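Local coordinates for N-acetylneuraminic acid outer membrane channel protein NanC (PDB 2WJR) that forms a monomeric, weakly anion-selective beta-barrel channel that lets N-acetylneuraminic acid (sialic acid) enter the bacterium across the outer membrane, at residues A[3-8]-A[183-188]; A[14-19]-A[36-41]. The protein carries 1 engineered substitution. All coordinates share one frame; numbering follows the deposited sequence.

From the N terminus, the chain runs out along strand 2-9, turns, and comes back as strand 14-24, which forms a hairpin with strand 29-40. Contact 2 (14-19 with 36-41) lies within that hairpin, towards its extracellular end. The chain then makes most of the circuit of the barrel before reaching 183-188, where contact 1 (3-8 with 183-188) closes a far longer loop, with contact 2 nested inside it. Strand 198-212 pairs with both strands of contact 1 and completes the wall. The two contacts touch where strands 2-9 and 14-24 are neighbours: Arg5 O lies 2.8 Å from Arg18 N and Gly7 N lies 2.8 Å from Glu16 O.

Contact 1: residues A[3-8]-A[183-188]; sequences DVRGGY and YIEYDY
Near the closing seam of the KdgM-family barrel, Asp3 and Arg5 of strand 2-9 meet Tyr183 and Glu185 of strand 180-188 across strand 198-212, which pairs with both. Being next-but-one neighbours in an antiparallel wall, the two segments run in the same general direction, 40° apart, with axes no closer than 9.1 Å. Side chains therefore make the contact, on the pore side of the wall. Tyr183 and Asp3 reach towards each other tip to tip. The phenol OH donates to Asp3 OD1 at 2.6 Å, on the syn lone pair of OD1; the oxygen lies in the plane of the ring, at its edge. Tyr183 CG, between the backbone N and the carbonyl carbon (chi1 63°), starts the ring on its way toward strand 2-9, although the CB bond itself does not point there. Arg5 crosses the tyrosine at about a right angle, its guanidinium turned 80° from the ring. Its methylenes pass the phenol oxygen, CG lying 3.3 Å from Tyr183 OH, while CD meets the ring at its edge, 4.0 Å from CE2. A bend at chi3 turns NE away from the extended course of CB, CG and CD. Arg5 NH1 forms a long salt bridge to Glu185 OE2, 3.8 Å away, and water 1 supplements it: the water accepts from NH1 at 3.1 Å, in the guanidinium plane, and donates to OE2 at 2.6 Å. The other oxygen of Glu185, OE1, has a stronger partner in Arg207, which also forms a salt bridge with Asp187. Arg5 NH1 has Arg207 NH1 and Arg18 NH1 close by as well, so positive groups gather around these carboxylates. The carboxylates would be expected to offset part of the repulsion among the arginines.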
loop_
_atom_site.group_PDB
_atom_site.type_symbol
_atom_site.label_atom_id
_atom_site.label_comp_id
_atom_site.label_asym_id
_atom_site.label_seq_id
_atom_site.Cartn_x
_atom_site.Cartn_y
_atom_site.Cartn_z
ATOM N N ASP A 3 8.324 -5.248 -10.195
ATOM C CA ASP A 3 7.935 -3.845 -10.247
ATOM C C ASP A 3 9.066 -3.021 -9.636
ATOM O O ASP A 3 9.598 -3.370 -8.574
ATOM C CB ASP A 3 6.631 -3.638 -9.471
ATOM C CG ASP A 3 5.982 -2.291 -9.744
ATOM O OD1 ASP A 3 6.485 -1.242 -9.274
ATOM O OD2 ASP A 3 4.927 -2.285 -10.397
ATOM N N VAL A 4 9.419 -1.935 -10.313
ATOM C CA VAL A 4 10.450 -0.996 -9.861
ATOM C C VAL A 4 9.797 0.382 -9.847
ATOM O O VAL A 4 9.166 0.770 -10.819
ATOM C CB VAL A 4 11.671 -0.982 -10.810
ATOM C CG1 VAL A 4 12.721 -0.003 -10.304
ATOM C CG2 VAL A 4 12.281 -2.390 -10.937
ATOM N N ARG A 5 9.914 1.109 -8.747
ATOM C CA ARG A 5 9.201 2.374 -8.624
ATOM C C ARG A 5 10.054 3.376 -7.901
ATOM O O ARG A 5 10.659 3.056 -6.898
ATOM C CB ARG A 5 7.877 2.192 -7.860
ATOM C CG ARG A 5 6.958 3.393 -7.919
ATOM C CD ARG A 5 5.730 3.214 -7.041
ATOM N NE ARG A 5 6.098 3.164 -5.639
ATOM C CZ ARG A 5 5.297 2.790 -4.649
ATOM N NH1 ARG A 5 4.052 2.430 -4.887
ATOM N NH2 ARG A 5 5.749 2.782 -3.408
ATOM N N GLY A 6 10.089 4.587 -8.425
ATOM C CA GLY A 6 10.764 5.712 -7.760
ATOM C C GLY A 6 9.730 6.759 -7.405
ATOM O O GLY A 6 8.812 6.993 -8.173
ATOM N N GLY A 7 9.891 7.402 -6.252
ATOM C CA GLY A 7 8.926 8.394 -5.800
ATOM C C GLY A 7 9.535 9.562 -5.064
ATOM O O GLY A 7 10.554 9.410 -4.400
ATOM N N TYR A 8 8.892 10.719 -5.201
ATOM C CA TYR A 8 9.260 11.924 -4.450
ATOM C C TYR A 8 8.120 12.349 -3.532
ATOM O O TYR A 8 6.983 12.471 -3.970
ATOM C CB TYR A 8 9.614 13.081 -5.401
ATOM C CG TYR A 8 9.843 14.370 -4.629
ATOM C CD1 TYR A 8 10.918 14.488 -3.757
ATOM C CD2 TYR A 8 8.955 15.433 -4.722
ATOM C CE1 TYR A 8 11.128 15.649 -3.015
ATOM C CE2 TYR A 8 9.155 16.604 -3.984
ATOM C CZ TYR A 8 10.244 16.697 -3.133
ATOM O OH TYR A 8 10.453 17.833 -2.387
ATOM N N TYR A 183 4.253 3.128 -15.648
ATOM C CA TYR A 183 3.159 3.872 -15.029
ATOM C C TYR A 183 3.622 5.135 -14.336
ATOM O O TYR A 183 4.788 5.278 -13.967
ATOM C CB TYR A 183 2.393 2.997 -14.030
ATOM C CG TYR A 183 3.183 2.505 -12.850
ATOM C CD1 TYR A 183 3.874 1.296 -12.903
ATOM C CD2 TYR A 183 3.213 3.222 -11.655
ATOM C CE1 TYR A 183 4.590 0.827 -11.800
ATOM C CE2 TYR A 183 3.914 2.760 -10.552
ATOM C CZ TYR A 183 4.596 1.564 -10.622
ATOM O OH TYR A 183 5.297 1.092 -9.538
ATOM N N ILE A 184 2.689 6.054 -14.184
ATOM C CA ILE A 184 2.906 7.233 -13.355
ATOM C C ILE A 184 1.842 7.240 -12.274
ATOM O O ILE A 184 0.784 6.643 -12.437
ATOM C CB ILE A 184 2.869 8.531 -14.181
ATOM C CG1 ILE A 184 1.524 8.715 -14.862
ATOM C CG2 ILE A 184 3.995 8.503 -15.187
ATOM C CD1 ILE A 184 1.370 10.072 -15.524
ATOM N N GLU A 185 2.135 7.916 -11.178
ATOM C CA GLU A 185 1.297 7.840 -10.000
ATOM C C GLU A 185 1.374 9.132 -9.218
ATOM O O GLU A 185 2.444 9.707 -9.062
ATOM C CB GLU A 185 1.739 6.647 -9.134
ATOM C CG GLU A 185 1.082 6.545 -7.768
ATOM C CD GLU A 185 1.523 5.322 -6.982
ATOM O OE1 GLU A 185 1.137 5.196 -5.792
ATOM O OE2 GLU A 185 2.241 4.488 -7.551
ATOM N N TYR A 186 0.221 9.588 -8.753
ATOM C CA TYR A 186 0.159 10.676 -7.798
ATOM C C TYR A 186 -0.550 10.166 -6.539
ATOM O O TYR A 186 -1.616 9.547 -6.623
ATOM C CB TYR A 186 -0.567 11.905 -8.378
ATOM C CG TYR A 186 -0.947 12.875 -7.275
ATOM C CD1 TYR A 186 -0.007 13.757 -6.746
ATOM C CD2 TYR A 186 -2.227 12.872 -6.724
ATOM C CE1 TYR A 186 -0.332 14.615 -5.703
ATOM C CE2 TYR A 186 -2.559 13.723 -5.683
ATOM C CZ TYR A 186 -1.607 14.594 -5.180
ATOM O OH TYR A 186 -1.944 15.434 -4.142
ATOM N N ASP A 187 0.052 10.413 -5.378
ATOM C CA ASP A 187 -0.605 10.115 -4.113
ATOM C C ASP A 187 -0.691 11.377 -3.274
ATOM O O ASP A 187 0.199 12.240 -3.328
ATOM C CB ASP A 187 0.150 9.053 -3.310
ATOM C CG ASP A 187 0.781 8.024 -4.177
ATOM O OD1 ASP A 187 0.038 7.213 -4.762
ATOM O OD2 ASP A 187 2.024 8.032 -4.294
ATOM N N TYR A 188 -1.785 11.481 -2.537
ATOM C CA TYR A 188 -1.886 12.436 -1.454
ATOM C C TYR A 188 -1.951 11.644 -0.150
ATOM O O TYR A 188 -2.890 10.847 0.088
ATOM C CB TYR A 188 -3.092 13.350 -1.614
ATOM C CG TYR A 188 -3.120 14.361 -0.485
ATOM C CD1 TYR A 188 -4.151 14.363 0.446
ATOM C CD2 TYR A 188 -2.066 15.258 -0.316
ATOM C CE1 TYR A 188 -4.166 15.273 1.499
ATOM C CE2 TYR A 188 -2.062 16.166 0.734
ATOM C CZ TYR A 188 -3.113 16.158 1.641
ATOM O OH TYR A 188 -3.105 17.044 2.689
HETATM O O HOH W 1 2.346 1.875 -7.466
#

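Contact 2: residues A[14-19]-A[36-41]; sequences AYETRL and NTWNTI
Glu16 of strand 14-24 packs beside Trp38 and against the carbonyl oxygen of Thr37, both on strand 29-40, in the beta hairpin of strands 14-24 and 29-40, the first after strand 2-9. Its CB lies 3.2 Å from Thr37 O and 4.2 Å from Trp38 CE3. CG stands between the backbone N and the carbonyl carbon (chi1 55°), and the chain runs on extended to the carboxylate. There OE1 has water 2 at 2.8 Å, and that water also lies 2.6 Å from Asn36 OD1. OE2, the other oxygen, forms salt bridges with Arg207 and Arg9. Asn36 lies alongside Arg18, pointing the same way, with OD1 3.2 Å from Arg18 CG; its ND2 bonds to Asp53 and Glu34. On this same side of the sheet Ala14 CB stands over one face of the Trp38 indole, offset towards the rim and 3.4 Å from CZ2. Residues on the other side alternate with these. The hydroxyls of Thr17 and Thr37 meet OG1 to OG1 at 2.5 Å, very short for a hydrogen bond, doubtful in detail and open to either direction of donation. Nearer the extracellular end, Tyr15 CE2 comes within 3.2 Å of Ile41 CD1, tighter than normal for two carbons, so the exact fit is doubtful. Backbone bonds join Tyr15 and Asn39 in both directions. Thr37 N also bonds to Thr17 O, but the return bond from Thr17 N to Thr37 O is weak. On the face that carries Glu16 and Trp38, the carboxylate of Glu16 meets Arg9 of strand 2-9 and Arg207 of strand 198-212, two positive groups that would be expected to favour its charged form.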
loop_
_atom_site.group_PDB
_atom_site.type_symbol
_atom_site.label_atom_id
_atom_site.label_comp_id
_atom_site.label_asym_id
_atom_site.label_seq_id
_atom_site.Cartn_x
_atom_site.Cartn_y
_atom_site.Cartn_z
ATOM N N ALA A 14 11.663 13.933 0.429
ATOM C CA ALA A 14 12.360 12.648 0.452
ATOM C C ALA A 14 12.063 11.829 -0.797
ATOM O O ALA A 14 10.990 11.963 -1.394
ATOM C CB ALA A 14 11.963 11.866 1.686
ATOM N N TYR A 15 13.031 10.996 -1.174
ATOM C CA TYR A 15 12.898 10.050 -2.282
ATOM C C TYR A 15 12.766 8.636 -1.750
ATOM O O TYR A 15 13.470 8.238 -0.826
ATOM C CB TYR A 15 14.136 10.058 -3.179
ATOM C CG TYR A 15 14.348 11.294 -4.014
ATOM C CD1 TYR A 15 13.506 11.592 -5.080
ATOM C CD2 TYR A 15 15.425 12.143 -3.771
ATOM C CE1 TYR A 15 13.711 12.729 -5.869
ATOM C CE2 TYR A 15 15.641 13.278 -4.555
ATOM C CZ TYR A 15 14.779 13.564 -5.597
ATOM O OH TYR A 15 14.986 14.681 -6.370
ATOM N N GLU A 16 11.889 7.860 -2.371
ATOM C CA GLU A 16 11.755 6.450 -2.029
ATOM C C GLU A 16 11.761 5.581 -3.275
ATOM O O GLU A 16 11.253 5.972 -4.327
ATOM C CB GLU A 16 10.482 6.208 -1.233
ATOM C CG GLU A 16 9.214 6.690 -1.908
ATOM C CD GLU A 16 7.981 6.384 -1.072
ATOM O OE1 GLU A 16 7.994 5.358 -0.349
ATOM O OE2 GLU A 16 6.997 7.160 -1.145
ATOM N N THR A 17 12.341 4.402 -3.139
ATOM C CA THR A 17 12.355 3.415 -4.211
ATOM C C THR A 17 11.763 2.126 -3.693
ATOM O O THR A 17 12.014 1.719 -2.551
ATOM C CB THR A 17 13.779 3.177 -4.804
ATOM O OG1 THR A 17 14.578 2.459 -3.874
ATOM C CG2 THR A 17 14.462 4.487 -5.117
ATOM N N ARG A 18 10.928 1.515 -4.519
ATOM C CA ARG A 18 10.361 0.239 -4.210
ATOM C C ARG A 18 10.783 -0.745 -5.286
ATOM O O ARG A 18 10.735 -0.456 -6.483
ATOM C CB ARG A 18 8.830 0.304 -4.127
ATOM C CG ARG A 18 8.213 -1.012 -3.622
ATOM C CD ARG A 18 6.698 -1.009 -3.658
ATOM N NE ARG A 18 6.195 -0.919 -5.017
ATOM C CZ ARG A 18 4.908 -0.923 -5.356
ATOM N NH1 ARG A 18 3.957 -1.021 -4.432
ATOM N NH2 ARG A 18 4.564 -0.841 -6.629
ATOM N N LEU A 19 11.199 -1.906 -4.829
ATOM C CA LEU A 19 11.471 -3.033 -5.701
ATOM C C LEU A 19 10.571 -4.146 -5.226
ATOM O O LEU A 19 10.623 -4.526 -4.060
ATOM C CB LEU A 19 12.936 -3.428 -5.594
ATOM C CG LEU A 19 13.921 -2.821 -6.617
ATOM C CD1 LEU A 19 13.821 -3.619 -7.914
ATOM C CD2 LEU A 19 13.723 -1.333 -6.889
ATOM N N ASN A 36 11.481 -1.234 0.385
ATOM C CA ASN A 36 11.327 0.200 0.224
ATOM C C ASN A 36 12.534 0.911 0.867
ATOM O O ASN A 36 12.885 0.646 2.016
ATOM C CB ASN A 36 10.047 0.677 0.889
ATOM C CG ASN A 36 8.804 0.153 0.194
ATOM O OD1 ASN A 36 8.394 0.667 -0.862
ATOM N ND2 ASN A 36 8.198 -0.869 0.778
ATOM N N THR A 37 13.147 1.801 0.105
ATOM C CA THR A 37 14.245 2.633 0.597
ATOM C C THR A 37 13.716 4.031 0.813
ATOM O O THR A 37 12.715 4.422 0.207
ATOM C CB THR A 37 15.398 2.721 -0.416
ATOM O OG1 THR A 37 14.946 3.399 -1.594
ATOM C CG2 THR A 37 15.913 1.336 -0.766
ATOM N N TRP A 38 14.393 4.781 1.676
ATOM C CA TRP A 38 13.984 6.134 2.023
ATOM C C TRP A 38 15.241 7.001 2.101
ATOM O O TRP A 38 16.106 6.756 2.947
ATOM C CB TRP A 38 13.262 6.127 3.368
ATOM C CG TRP A 38 12.711 7.453 3.753
ATOM C CD1 TRP A 38 13.353 8.441 4.440
ATOM C CD2 TRP A 38 11.399 7.946 3.468
ATOM N NE1 TRP A 38 12.527 9.526 4.595
ATOM C CE2 TRP A 38 11.317 9.250 4.011
ATOM C CE3 TRP A 38 10.282 7.412 2.815
ATOM C CZ2 TRP A 38 10.157 10.028 3.923
ATOM C CZ3 TRP A 38 9.132 8.183 2.722
ATOM C CH2 TRP A 38 9.078 9.482 3.276
ATOM N N ASN A 39 15.339 7.984 1.207
ATOM C CA ASN A 39 16.473 8.911 1.170
ATOM C C ASN A 39 16.000 10.345 1.307
ATOM O O ASN A 39 15.519 10.952 0.340
ATOM C CB ASN A 39 17.265 8.757 -0.123
ATOM C CG ASN A 39 17.981 7.423 -0.205
ATOM O OD1 ASN A 39 19.196 7.334 0.008
ATOM N ND2 ASN A 39 17.223 6.370 -0.493
ATOM N N THR A 40 16.119 10.871 2.522
ATOM C CA THR A 40 15.805 12.269 2.780
ATOM C C THR A 40 16.887 13.136 2.131
ATOM O O THR A 40 18.050 12.729 2.057
ATOM C CB THR A 40 15.689 12.561 4.292
ATOM O OG1 THR A 40 15.352 13.939 4.490
ATOM C CG2 THR A 40 16.997 12.232 5.035
ATOM N N ILE A 41 16.497 14.304 1.624
ATOM C CA ILE A 41 17.461 15.257 1.058
ATOM C C ILE A 41 17.792 16.354 2.084
ATOM O O ILE A 41 16.890 17.032 2.589
ATOM C CB ILE A 41 16.944 15.913 -0.229
ATOM C CG1 ILE A 41 16.419 14.857 -1.209
ATOM C CG2 ILE A 41 18.058 16.747 -0.874
ATOM C CD1 ILE A 41 15.362 15.390 -2.157
HETATM O O HOH W 2 8.483 3.033 -1.885
#